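Topoisomerase I-like protein (Leishmania donovani, PDB 2B9S) forms the DNA-binding large subunit of a heterodimeric type IB topoisomerase, which relaxes supercoiled DNA by cutting and resealing one strand through a covalent intermediate. Local coordinates at a contact of chain A with DNA and the interface of chains A and B. Residues are numbered along the deposited sequence; one frame, centred on the assembly and turned at random. Chains: chain A, topoisomerase I-like protein; chain B, DNA topoisomerase I-like protein.

Contact 1 and contact 3 hold different strands, chain C and chain D, yet share strand A:226-229. Side chains alternate along it: A:Met226 and A:Tyr228 turn to chain C, while A:Lys227 between them reaches chain D, so this one strand helps gather both backbones against chain A. The C-alpha centres of the two contacts lie about 19 Å apart. Contact 2 sits about 29 Å from contact 1 and about 26 Å from contact 3, and joins chain A to the small subunit, chain B, through helix A:411-427 and strand A:430-431. A:His429, which also lines the vanadate pocket, ties that subunit joint to the active site.

Contact 1: a contact of chain A with DNA. Residues chain A 17, 211-214, 226, 228, 230. With nucleotides of chain C.
In this type IB topoisomerase, chain A follows the backbone of chain C, and the hydrogen bonds go to phosphate and sugar atoms of DA7 and DC8. The DC8 phosphate is held most firmly: OP2 accepts from the backbone N of A:Thr213 at 2.9 Å and from the same residue's hydroxyl OG1 at 2.7 Å; OG1 stands between backbone N and carbonyl carbon (chi1 65°), so both donors converge on one oxygen. OP1 reaches the carbonyl O of A:Thr211 through water 1. One nucleotide toward the 5' end, the phenol OH of A:Tyr228 donates to OP2 of DA7 at 2.8 Å, with that oxygen at the ring edge, in plane. The indole of A:Trp214 is sandwiched near its rim by A:Val212 CG2 and A:Tyr228 CD1 on opposite faces, which steadies it edge-on to OP1 of DA7. A:Lys17 runs along the sugar of DC8 and bends at chi4 (-59°), bringing NZ into a weak bond with deoxyribose O4' of DA7. A:Met226 SD packs on C2' of DG6 at 3.8 Å. Base contacts are apolar and on the major-groove side, A:Tyr228 CE2 3.7 Å from C8 of DA7 and A:Met230 CE 3.9 Å from C6 of DC8, and would give little sequence discrimination.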
loop_
_atom_site.group_PDB
_atom_site.type_symbol
_atom_site.label_atom_id
_atom_site.label_comp_id
_atom_site.label_asym_id
_atom_site.label_seq_id
_atom_site.Cartn_x
_atom_site.Cartn_y
_atom_site.Cartn_z
ATOM N N LYS A 17 9.996 -16.079 2.527
ATOM C CA LYS A 17 8.747 -16.022 3.297
ATOM C C LYS A 17 8.373 -17.419 3.794
ATOM O O LYS A 17 8.401 -18.381 3.013
ATOM C CB LYS A 17 7.629 -15.431 2.409
ATOM C CG LYS A 17 6.376 -14.842 3.118
ATOM C CD LYS A 17 5.335 -14.455 2.037
ATOM C CE LYS A 17 4.154 -13.552 2.514
ATOM N NZ LYS A 17 3.413 -14.220 3.581
ATOM N N THR A 211 9.298 -17.931 12.000
ATOM C CA THR A 211 8.968 -18.024 10.572
ATOM C C THR A 211 8.259 -16.773 10.052
ATOM O O THR A 211 7.919 -16.701 8.857
ATOM C CB THR A 211 8.095 -19.266 10.248
ATOM O OG1 THR A 211 6.838 -19.168 10.941
ATOM C CG2 THR A 211 8.804 -20.571 10.645
ATOM N N VAL A 212 8.036 -15.798 10.942
ATOM C CA VAL A 212 7.448 -14.496 10.560
ATOM C C VAL A 212 8.357 -13.310 10.932
ATOM O O VAL A 212 9.292 -13.480 11.714
ATOM C CB VAL A 212 5.941 -14.316 11.066
ATOM C CG1 VAL A 212 5.054 -15.448 10.516
ATOM C CG2 VAL A 212 5.836 -14.225 12.595
ATOM N N THR A 213 8.071 -12.126 10.375
ATOM C CA THR A 213 8.951 -10.941 10.456
ATOM C C THR A 213 8.316 -9.785 11.232
ATOM O O THR A 213 8.864 -8.669 11.273
ATOM C CB THR A 213 9.307 -10.356 9.060
ATOM O OG1 THR A 213 8.118 -9.857 8.428
ATOM C CG2 THR A 213 9.965 -11.365 8.165
ATOM N N TRP A 214 7.140 -10.033 11.807
ATOM C CA TRP A 214 6.404 -8.989 12.506
ATOM C C TRP A 214 6.601 -9.059 14.008
ATOM O O TRP A 214 6.838 -10.151 14.552
ATOM C CB TRP A 214 4.911 -9.021 12.147
ATOM C CG TRP A 214 4.163 -10.326 12.316
ATOM C CD1 TRP A 214 3.907 -11.258 11.337
ATOM C CD2 TRP A 214 3.472 -10.796 13.502
ATOM N NE1 TRP A 214 3.143 -12.284 11.858
ATOM C CE2 TRP A 214 2.859 -12.016 13.172
ATOM C CE3 TRP A 214 3.329 -10.302 14.801
ATOM C CZ2 TRP A 214 2.124 -12.756 14.096
ATOM C CZ3 TRP A 214 2.597 -11.029 15.714
ATOM C CH2 TRP A 214 1.994 -12.238 15.361
ATOM N N MET A 226 -5.986 -7.777 9.388
ATOM C CA MET A 226 -4.813 -7.916 10.242
ATOM C C MET A 226 -3.759 -6.833 9.961
ATOM O O MET A 226 -3.364 -6.623 8.810
ATOM C CB MET A 226 -4.229 -9.320 10.110
ATOM C CG MET A 226 -5.220 -10.424 10.532
ATOM S SD MET A 226 -4.701 -12.119 10.120
ATOM C CE MET A 226 -3.651 -12.418 11.530
ATOM N N TYR A 228 0.096 -5.129 11.217
ATOM C CA TYR A 228 1.368 -5.598 11.762
ATOM C C TYR A 228 2.332 -4.478 11.968
ATOM O O TYR A 228 2.444 -3.582 11.130
ATOM C CB TYR A 228 2.057 -6.568 10.818
ATOM C CG TYR A 228 1.249 -7.766 10.467
ATOM C CD1 TYR A 228 1.300 -8.908 11.254
ATOM C CD2 TYR A 228 0.454 -7.781 9.306
ATOM C CE1 TYR A 228 0.576 -9.997 10.936
ATOM C CE2 TYR A 228 -0.290 -8.880 8.999
ATOM C CZ TYR A 228 -0.216 -9.983 9.811
ATOM O OH TYR A 228 -0.933 -11.103 9.487
ATOM N N MET A 230 6.062 -3.900 11.724
ATOM C CA MET A 230 7.184 -4.517 11.008
ATOM C C MET A 230 8.415 -3.584 10.975
ATOM O O MET A 230 8.330 -2.419 11.391
ATOM C CB MET A 230 6.720 -4.960 9.600
ATOM C CG MET A 230 5.815 -6.241 9.634
ATOM S SD MET A 230 5.478 -6.926 8.016
ATOM C CE MET A 230 4.289 -8.274 8.279
ATOM P P DG C 6 -5.510 -16.673 11.243
ATOM O OP1 DG C 6 -5.050 -17.746 12.148
ATOM O OP2 DG C 6 -6.225 -15.492 11.735
ATOM O "O5'" DG C 6 -4.236 -16.198 10.388
ATOM C "C5'" DG C 6 -3.405 -17.115 9.671
ATOM C "C4'" DG C 6 -2.455 -16.343 8.773
ATOM O "O4'" DG C 6 -3.103 -15.902 7.556
ATOM C "C3'" DG C 6 -1.870 -15.075 9.374
ATOM O "O3'" DG C 6 -0.510 -15.423 9.678
ATOM C "C2'" DG C 6 -1.968 -14.021 8.253
ATOM C "C1'" DG C 6 -2.353 -14.830 7.017
ATOM N N9 DG C 6 -3.241 -14.162 6.055
ATOM C C8 DG C 6 -4.454 -13.528 6.290
ATOM N N7 DG C 6 -4.994 -13.033 5.189
ATOM C C5 DG C 6 -4.089 -13.368 4.181
ATOM C C6 DG C 6 -4.109 -13.136 2.801
ATOM O O6 DG C 6 -4.980 -12.561 2.157
ATOM N N1 DG C 6 -2.979 -13.623 2.130
ATOM C C2 DG C 6 -1.944 -14.284 2.740
ATOM N N2 DG C 6 -0.914 -14.706 1.979
ATOM N N3 DG C 6 -1.922 -14.519 4.027
ATOM C C4 DG C 6 -3.013 -14.046 4.687
ATOM P P DA C 7 0.545 -14.445 10.381
ATOM O OP1 DA C 7 1.429 -15.357 11.144
ATOM O OP2 DA C 7 -0.164 -13.324 11.032
ATOM O "O5'" DA C 7 1.407 -13.841 9.203
ATOM C "C5'" DA C 7 2.016 -14.687 8.262
ATOM C "C4'" DA C 7 2.647 -13.857 7.163
ATOM O "O4'" DA C 7 1.621 -13.547 6.190
ATOM C "C3'" DA C 7 3.275 -12.511 7.545
ATOM O "O3'" DA C 7 4.330 -12.292 6.630
ATOM C "C2'" DA C 7 2.215 -11.514 7.163
ATOM C "C1'" DA C 7 1.736 -12.184 5.869
ATOM N N9 DA C 7 0.446 -11.668 5.398
ATOM C C8 DA C 7 -0.599 -11.315 6.193
ATOM N N7 DA C 7 -1.615 -10.875 5.519
ATOM C C5 DA C 7 -1.223 -10.917 4.212
ATOM C C6 DA C 7 -1.891 -10.568 3.035
ATOM N N6 DA C 7 -3.140 -10.076 3.030
ATOM N N1 DA C 7 -1.220 -10.727 1.881
ATOM C C2 DA C 7 0.017 -11.238 1.917
ATOM N N3 DA C 7 0.748 -11.585 2.976
ATOM C C4 DA C 7 0.058 -11.403 4.106
ATOM P P DC C 8 5.882 -12.349 6.972
ATOM O OP1 DC C 8 6.346 -13.704 6.748
ATOM O OP2 DC C 8 6.124 -11.732 8.309
ATOM O "O5'" DC C 8 6.423 -11.195 6.003
ATOM C "C5'" DC C 8 6.649 -11.283 4.651
ATOM C "C4'" DC C 8 5.742 -10.375 3.799
ATOM O "O4'" DC C 8 4.363 -10.314 4.213
ATOM C "C3'" DC C 8 6.064 -8.912 3.570
ATOM O "O3'" DC C 8 7.275 -8.799 2.805
ATOM C "C2'" DC C 8 4.848 -8.566 2.704
ATOM C "C1'" DC C 8 3.773 -9.552 3.175
ATOM N N1 DC C 8 2.530 -8.844 3.640
ATOM C C2 DC C 8 1.612 -8.426 2.662
ATOM O O2 DC C 8 1.844 -8.666 1.469
ATOM N N3 DC C 8 0.488 -7.773 3.050
ATOM C C4 DC C 8 0.264 -7.526 4.348
ATOM N N4 DC C 8 -0.872 -6.884 4.649
ATOM C C5 DC C 8 1.195 -7.928 5.376
ATOM C C6 DC C 8 2.315 -8.575 4.975
HETATM O O HOH W 1 8.459 -15.267 6.596
#

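Contact 2: the interface of chains A and B. Residues chain A 420-421, 423-425, 429-431; chain B 12-15, 17-18.
The imidazole of A:His429, the catalytic histidine of the type IB family and part of the pocket for the vanadate transition-state mimic, carries B:Thr17 on one face, where CB sits 3.6 Å from the ring centroid, displaced toward the rim, in a CH-pi contact. At the ring edge and in its plane lies water 3, bound to ND1 at 2.8 Å. That water also meets the carbonyl O of B:Ser14 and both N and OG of B:Ser18, which would help fix the rotation of the ring. Beside it the two subunits pair strands A:430-431 and B:12-13 antiparallel. A:Lys431 N gives a bond of 2.8 Å to B:Ala12 O, in the carbonyl plane, and B:Ala12 N returns one to A:Lys431 O, nearly along the C=O axis. By contrast, B:Ser14 N approaches A:His429 O from above the carbonyl plane, 53° out of it, at 2.9 Å. Helix A:411-427 supplies the packing side: the A:Ala424 methyl meets CG1 of B:Val13 at 3.5 Å, and B:Leu15 lies obliquely against the A:Asn420 amide and near A:Thr421 OG1. With CG anti to its backbone N (chi1 -161°), A:Asn420 presents OD1 to B:Ser18 OG, a weak bond of 3.2 Å.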
loop_
_atom_site.group_PDB
_atom_site.type_symbol
_atom_site.label_atom_id
_atom_site.label_comp_id
_atom_site.label_asym_id
_atom_site.label_seq_id
_atom_site.Cartn_x
_atom_site.Cartn_y
_atom_site.Cartn_z
ATOM N N ASN A 420 11.912 8.549 -15.921
ATOM C CA ASN A 420 11.097 8.179 -14.765
ATOM C C ASN A 420 9.594 8.311 -15.048
ATOM O O ASN A 420 8.805 7.444 -14.627
ATOM C CB ASN A 420 11.473 9.049 -13.556
ATOM C CG ASN A 420 11.032 8.450 -12.229
ATOM O OD1 ASN A 420 10.346 7.420 -12.177
ATOM N ND2 ASN A 420 11.419 9.097 -11.152
ATOM N N THR A 421 9.220 9.411 -15.726
ATOM C CA THR A 421 7.843 9.717 -16.160
ATOM C C THR A 421 7.318 8.622 -17.089
ATOM O O THR A 421 6.161 8.231 -16.985
ATOM C CB THR A 421 7.750 11.115 -16.865
ATOM O OG1 THR A 421 8.112 12.150 -15.948
ATOM C CG2 THR A 421 6.331 11.424 -17.411
ATOM N N VAL A 423 8.182 5.443 -17.068
ATOM C CA VAL A 423 7.951 4.349 -16.116
ATOM C C VAL A 423 6.633 4.536 -15.336
ATOM O O VAL A 423 5.837 3.611 -15.249
ATOM C CB VAL A 423 9.156 4.207 -15.125
ATOM C CG1 VAL A 423 8.916 3.077 -14.107
ATOM C CG2 VAL A 423 10.468 3.983 -15.901
ATOM N N ALA A 424 6.406 5.741 -14.812
ATOM C CA ALA A 424 5.209 6.066 -14.047
ATOM C C ALA A 424 3.915 5.995 -14.872
ATOM O O ALA A 424 2.864 5.590 -14.351
ATOM C CB ALA A 424 5.364 7.436 -13.401
ATOM N N ILE A 425 3.987 6.386 -16.147
ATOM C CA ILE A 425 2.846 6.282 -17.081
ATOM C C ILE A 425 2.456 4.824 -17.360
ATOM O O ILE A 425 1.271 4.480 -17.309
ATOM C CB ILE A 425 3.099 7.059 -18.404
ATOM C CG1 ILE A 425 2.808 8.544 -18.191
ATOM C CG2 ILE A 425 2.250 6.502 -19.573
ATOM C CD1 ILE A 425 3.436 9.459 -19.222
ATOM N N HIS A 429 0.790 5.402 -12.166
ATOM C CA HIS A 429 0.944 6.073 -10.883
ATOM C C HIS A 429 0.529 7.543 -10.954
ATOM O O HIS A 429 0.994 8.290 -11.820
ATOM C CB HIS A 429 2.377 5.894 -10.383
ATOM C CG HIS A 429 2.731 4.465 -10.076
ATOM N ND1 HIS A 429 4.019 3.983 -10.149
ATOM C CD2 HIS A 429 1.959 3.419 -9.682
ATOM C CE1 HIS A 429 4.029 2.707 -9.795
ATOM N NE2 HIS A 429 2.788 2.336 -9.525
ATOM N N GLN A 430 -0.387 7.928 -10.063
ATOM C CA GLN A 430 -1.042 9.229 -10.094
ATOM C C GLN A 430 -1.154 9.900 -8.722
ATOM O O GLN A 430 -1.256 9.241 -7.690
ATOM C CB GLN A 430 -2.434 9.107 -10.702
ATOM C CG GLN A 430 -2.452 8.709 -12.150
ATOM C CD GLN A 430 -3.846 8.669 -12.693
ATOM O OE1 GLN A 430 -4.753 9.313 -12.156
ATOM N NE2 GLN A 430 -4.047 7.888 -13.745
ATOM N N LYS A 431 -1.122 11.230 -8.732
ATOM C CA LYS A 431 -1.185 12.041 -7.521
ATOM C C LYS A 431 -2.247 13.102 -7.770
ATOM O O LYS A 431 -2.353 13.638 -8.873
ATOM C CB LYS A 431 0.197 12.702 -7.236
ATOM N N ALA B 12 -2.178 14.183 -11.575
ATOM C CA ALA B 12 -0.902 14.232 -12.266
ATOM C C ALA B 12 -0.173 12.893 -12.150
ATOM O O ALA B 12 -0.479 12.089 -11.274
ATOM C CB ALA B 12 -0.051 15.366 -11.689
ATOM N N VAL B 13 0.778 12.670 -13.050
ATOM C CA VAL B 13 1.689 11.526 -13.012
ATOM C C VAL B 13 2.540 11.604 -11.724
ATOM O O VAL B 13 3.002 12.686 -11.315
ATOM C CB VAL B 13 2.602 11.488 -14.298
ATOM C CG1 VAL B 13 3.496 10.250 -14.345
ATOM C CG2 VAL B 13 1.753 11.548 -15.556
ATOM N N SER B 14 2.730 10.447 -11.093
ATOM C CA SER B 14 3.422 10.363 -9.824
ATOM C C SER B 14 4.674 9.527 -10.025
ATOM O O SER B 14 4.607 8.359 -10.434
ATOM C CB SER B 14 2.497 9.747 -8.774
ATOM O OG SER B 14 2.990 9.910 -7.461
ATOM N N LEU B 15 5.822 10.130 -9.742
ATOM C CA LEU B 15 7.098 9.509 -10.062
ATOM C C LEU B 15 7.692 8.700 -8.900
ATOM O O LEU B 15 8.560 7.827 -9.115
ATOM C CB LEU B 15 8.093 10.577 -10.563
ATOM C CG LEU B 15 8.197 10.949 -12.053
ATOM C CD1 LEU B 15 6.876 11.395 -12.689
ATOM C CD2 LEU B 15 9.256 12.050 -12.185
ATOM N N THR B 17 6.304 6.381 -6.573
ATOM C CA THR B 17 5.957 4.968 -6.413
ATOM C C THR B 17 6.883 4.017 -7.177
ATOM O O THR B 17 7.313 3.009 -6.628
ATOM C CB THR B 17 4.489 4.752 -6.814
ATOM O OG1 THR B 17 3.738 5.857 -6.320
ATOM C CG2 THR B 17 3.900 3.429 -6.236
ATOM N N SER B 18 7.182 4.334 -8.441
ATOM C CA SER B 18 8.064 3.487 -9.245
ATOM C C SER B 18 9.512 3.492 -8.733
ATOM O O SER B 18 10.157 2.451 -8.700
ATOM C CB SER B 18 8.002 3.853 -10.732
ATOM O OG SER B 18 8.405 5.192 -10.945
HETATM O O HOH W 2 1.262 8.591 -6.110
HETATM O O HOH W 3 5.903 6.033 -10.250
#

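Contact 3: a contact of chain A with DNA. Residues chain A 158, 163-164, 176, 227. With nucleotides of chain D.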
loop_
_atom_site.group_PDB
_atom_site.type_symbol
_atom_site.label_atom_id
_atom_site.label_comp_id
_atom_site.label_asym_id
_atom_site.label_seq_id
_atom_site.Cartn_x
_atom_site.Cartn_y
_atom_site.Cartn_z
ATOM N N GLU A 158 -2.263 2.619 15.614
ATOM C CA GLU A 158 -3.196 3.496 14.903
ATOM C C GLU A 158 -4.200 4.043 15.890
ATOM O O GLU A 158 -4.829 3.247 16.621
ATOM C CB GLU A 158 -3.940 2.732 13.802
ATOM C CG GLU A 158 -3.045 2.290 12.683
ATOM C CD GLU A 158 -3.794 1.552 11.583
ATOM O OE1 GLU A 158 -5.028 1.724 11.454
ATOM O OE2 GLU A 158 -3.137 0.787 10.850
ATOM N N PHE A 163 -13.227 5.676 9.385
ATOM C CA PHE A 163 -12.563 4.986 8.258
ATOM C C PHE A 163 -12.492 5.773 6.946
ATOM O O PHE A 163 -13.520 6.105 6.358
ATOM C CB PHE A 163 -13.239 3.636 7.994
ATOM C CG PHE A 163 -12.620 2.852 6.848
ATOM C CD1 PHE A 163 -13.366 2.528 5.713
ATOM C CD2 PHE A 163 -11.297 2.450 6.908
ATOM C CE1 PHE A 163 -12.801 1.810 4.679
ATOM C CE2 PHE A 163 -10.713 1.725 5.878
ATOM C CZ PHE A 163 -11.463 1.405 4.764
ATOM N N ARG A 164 -11.269 6.030 6.481
ATOM C CA ARG A 164 -11.056 6.789 5.250
ATOM C C ARG A 164 -10.822 5.896 4.043
ATOM O O ARG A 164 -9.695 5.718 3.569
ATOM C CB ARG A 164 -10.003 7.897 5.438
ATOM C CG ARG A 164 -10.592 9.034 6.288
ATOM C CD ARG A 164 -9.583 9.788 7.122
ATOM N NE ARG A 164 -9.114 10.973 6.432
ATOM C CZ ARG A 164 -9.310 12.230 6.815
ATOM N NH1 ARG A 164 -9.975 12.526 7.925
ATOM N NH2 ARG A 164 -8.808 13.204 6.070
ATOM N N LYS A 176 -13.293 3.087 13.251
ATOM C CA LYS A 176 -12.154 2.257 13.562
ATOM C C LYS A 176 -11.881 2.467 15.058
ATOM O O LYS A 176 -11.423 3.539 15.464
ATOM C CB LYS A 176 -10.958 2.700 12.714
ATOM C CG LYS A 176 -9.871 1.657 12.552
ATOM C CD LYS A 176 -8.462 2.268 12.590
ATOM C CE LYS A 176 -8.237 3.360 11.602
ATOM N NZ LYS A 176 -6.794 3.624 11.337
ATOM N N LYS A 227 -3.348 -6.138 11.031
ATOM C CA LYS A 227 -2.340 -5.066 11.005
ATOM C C LYS A 227 -1.057 -5.507 11.747
ATOM O O LYS A 227 -1.113 -6.166 12.785
ATOM C CB LYS A 227 -2.895 -3.795 11.669
ATOM C CG LYS A 227 -4.161 -3.169 11.045
ATOM C CD LYS A 227 -3.884 -2.636 9.634
ATOM C CE LYS A 227 -5.078 -1.889 9.047
ATOM N NZ LYS A 227 -5.346 -0.591 9.739
ATOM P P DT D 12 -2.360 6.044 11.273
ATOM O OP1 DT D 12 -3.529 6.514 12.039
ATOM O OP2 DT D 12 -1.306 5.244 11.946
ATOM O "O5'" DT D 12 -2.920 5.217 10.031
ATOM C "C5'" DT D 12 -3.993 5.713 9.187
ATOM C "C4'" DT D 12 -4.121 4.800 7.988
ATOM O "O4'" DT D 12 -2.913 4.906 7.207
ATOM C "C3'" DT D 12 -4.289 3.292 8.244
ATOM O "O3'" DT D 12 -5.189 2.746 7.246
ATOM C "C2'" DT D 12 -2.901 2.699 7.998
ATOM C "C1'" DT D 12 -2.563 3.605 6.825
ATOM N N1 DT D 12 -1.207 3.432 6.288
ATOM C C2 DT D 12 -1.017 3.662 4.945
ATOM O O2 DT D 12 -1.900 4.053 4.205
ATOM N N3 DT D 12 0.266 3.403 4.525
ATOM C C4 DT D 12 1.316 2.944 5.297
ATOM O O4 DT D 12 2.423 2.736 4.828
ATOM C C5 DT D 12 1.037 2.715 6.682
ATOM C C7 DT D 12 2.124 2.341 7.646
ATOM C C6 DT D 12 -0.192 2.953 7.100
ATOM P P DA D 13 -6.691 2.413 7.594
ATOM O OP1 DA D 13 -7.285 3.474 8.426
ATOM O OP2 DA D 13 -6.737 1.035 8.047
ATOM O "O5'" DA D 13 -7.343 2.462 6.123
ATOM C "C5'" DA D 13 -7.284 3.636 5.309
ATOM C "C4'" DA D 13 -6.978 3.222 3.885
ATOM O "O4'" DA D 13 -5.565 2.959 3.704
ATOM C "C3'" DA D 13 -7.683 1.952 3.419
ATOM O "O3'" DA D 13 -8.239 2.299 2.186
ATOM C "C2'" DA D 13 -6.571 0.867 3.377
ATOM C "C1'" DA D 13 -5.358 1.723 3.025
ATOM N N9 DA D 13 -4.084 1.179 3.499
ATOM C C8 DA D 13 -3.797 0.892 4.813
ATOM N N7 DA D 13 -2.602 0.403 4.988
ATOM C C5 DA D 13 -2.051 0.406 3.705
ATOM C C6 DA D 13 -0.781 -0.003 3.217
ATOM N N6 DA D 13 0.194 -0.450 4.010
ATOM N N1 DA D 13 -0.546 0.085 1.894
ATOM C C2 DA D 13 -1.526 0.573 1.088
ATOM N N3 DA D 13 -2.757 0.979 1.431
ATOM C C4 DA D 13 -2.962 0.868 2.764
ATOM P P DA D 14 -9.040 1.247 1.281
ATOM O OP1 DA D 14 -9.985 2.023 0.460
ATOM O OP2 DA D 14 -9.583 0.201 2.145
ATOM O "O5'" DA D 14 -7.861 0.661 0.396
ATOM C "C5'" DA D 14 -7.420 1.295 -0.814
ATOM C "C4'" DA D 14 -6.555 0.292 -1.556
ATOM O "O4'" DA D 14 -5.420 -0.119 -0.737
ATOM C "C3'" DA D 14 -7.273 -1.005 -1.865
ATOM O "O3'" DA D 14 -6.879 -1.413 -3.166
ATOM C "C2'" DA D 14 -6.768 -1.975 -0.782
ATOM C "C1'" DA D 14 -5.307 -1.541 -0.660
ATOM N N9 DA D 14 -4.588 -1.975 0.560
ATOM C C8 DA D 14 -5.040 -2.014 1.865
ATOM N N7 DA D 14 -4.144 -2.444 2.756
ATOM C C5 DA D 14 -3.027 -2.726 1.966
ATOM C C6 DA D 14 -1.722 -3.206 2.257
ATOM N N6 DA D 14 -1.272 -3.539 3.474
ATOM N N1 DA D 14 -0.858 -3.365 1.234
ATOM C C2 DA D 14 -1.242 -3.034 -0.008
ATOM N N3 DA D 14 -2.438 -2.564 -0.397
ATOM C C4 DA D 14 -3.288 -2.432 0.633
HETATM O O HOH W 4 -8.913 5.726 7.849
HETATM O O HOH W 5 -5.930 5.923 12.623
#
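Two lysines and a glutamate form a charged network around one phosphate of chain D, on the DNA-binding surface of this type IB topoisomerase. The phosphate of DA13 is taken through both non-bridging oxygens: A:Lys176 NZ makes a salt bridge to OP1 at 3.0 Å, and A:Lys227 NZ another to OP2 at 2.7 Å. Between the ammonium groups lies the carboxylate of A:Glu158, extended beyond CG, with one oxygen for each. Its OE2 receives A:Lys227 NZ at 2.8 Å on the syn lone pair, whereas OE1 is met by A:Lys176 NZ at 2.6 Å from above the carboxylate plane, 28° out of it. The carboxylate would thus hold both lysines toward the phosphate, and they would offset the charge of a carboxylate kept close to the phosphates. Separately, OE2 packs 3.4 Å from C2' of DT12. Bends at chi2 and chi3 carry A:Lys176 to its place, and bends at chi2 and chi4 do so for A:Lys227. Water 5 extends the network from A:Lys176 NZ to OP1 of DT12, and water 4 joins the backbone N of A:Arg164 to OP1 of DA13. A:Phe163 meets the backbone with its edge rather than stacking on the bases of DA13 or DA14. Its CG is anti to the backbone N (chi1 -180°), and OP2 of DA14 lies in plane at the ring edge, 3.4 Å from CZ, while CE2 touches C3' of DA13 at 3.9 Å.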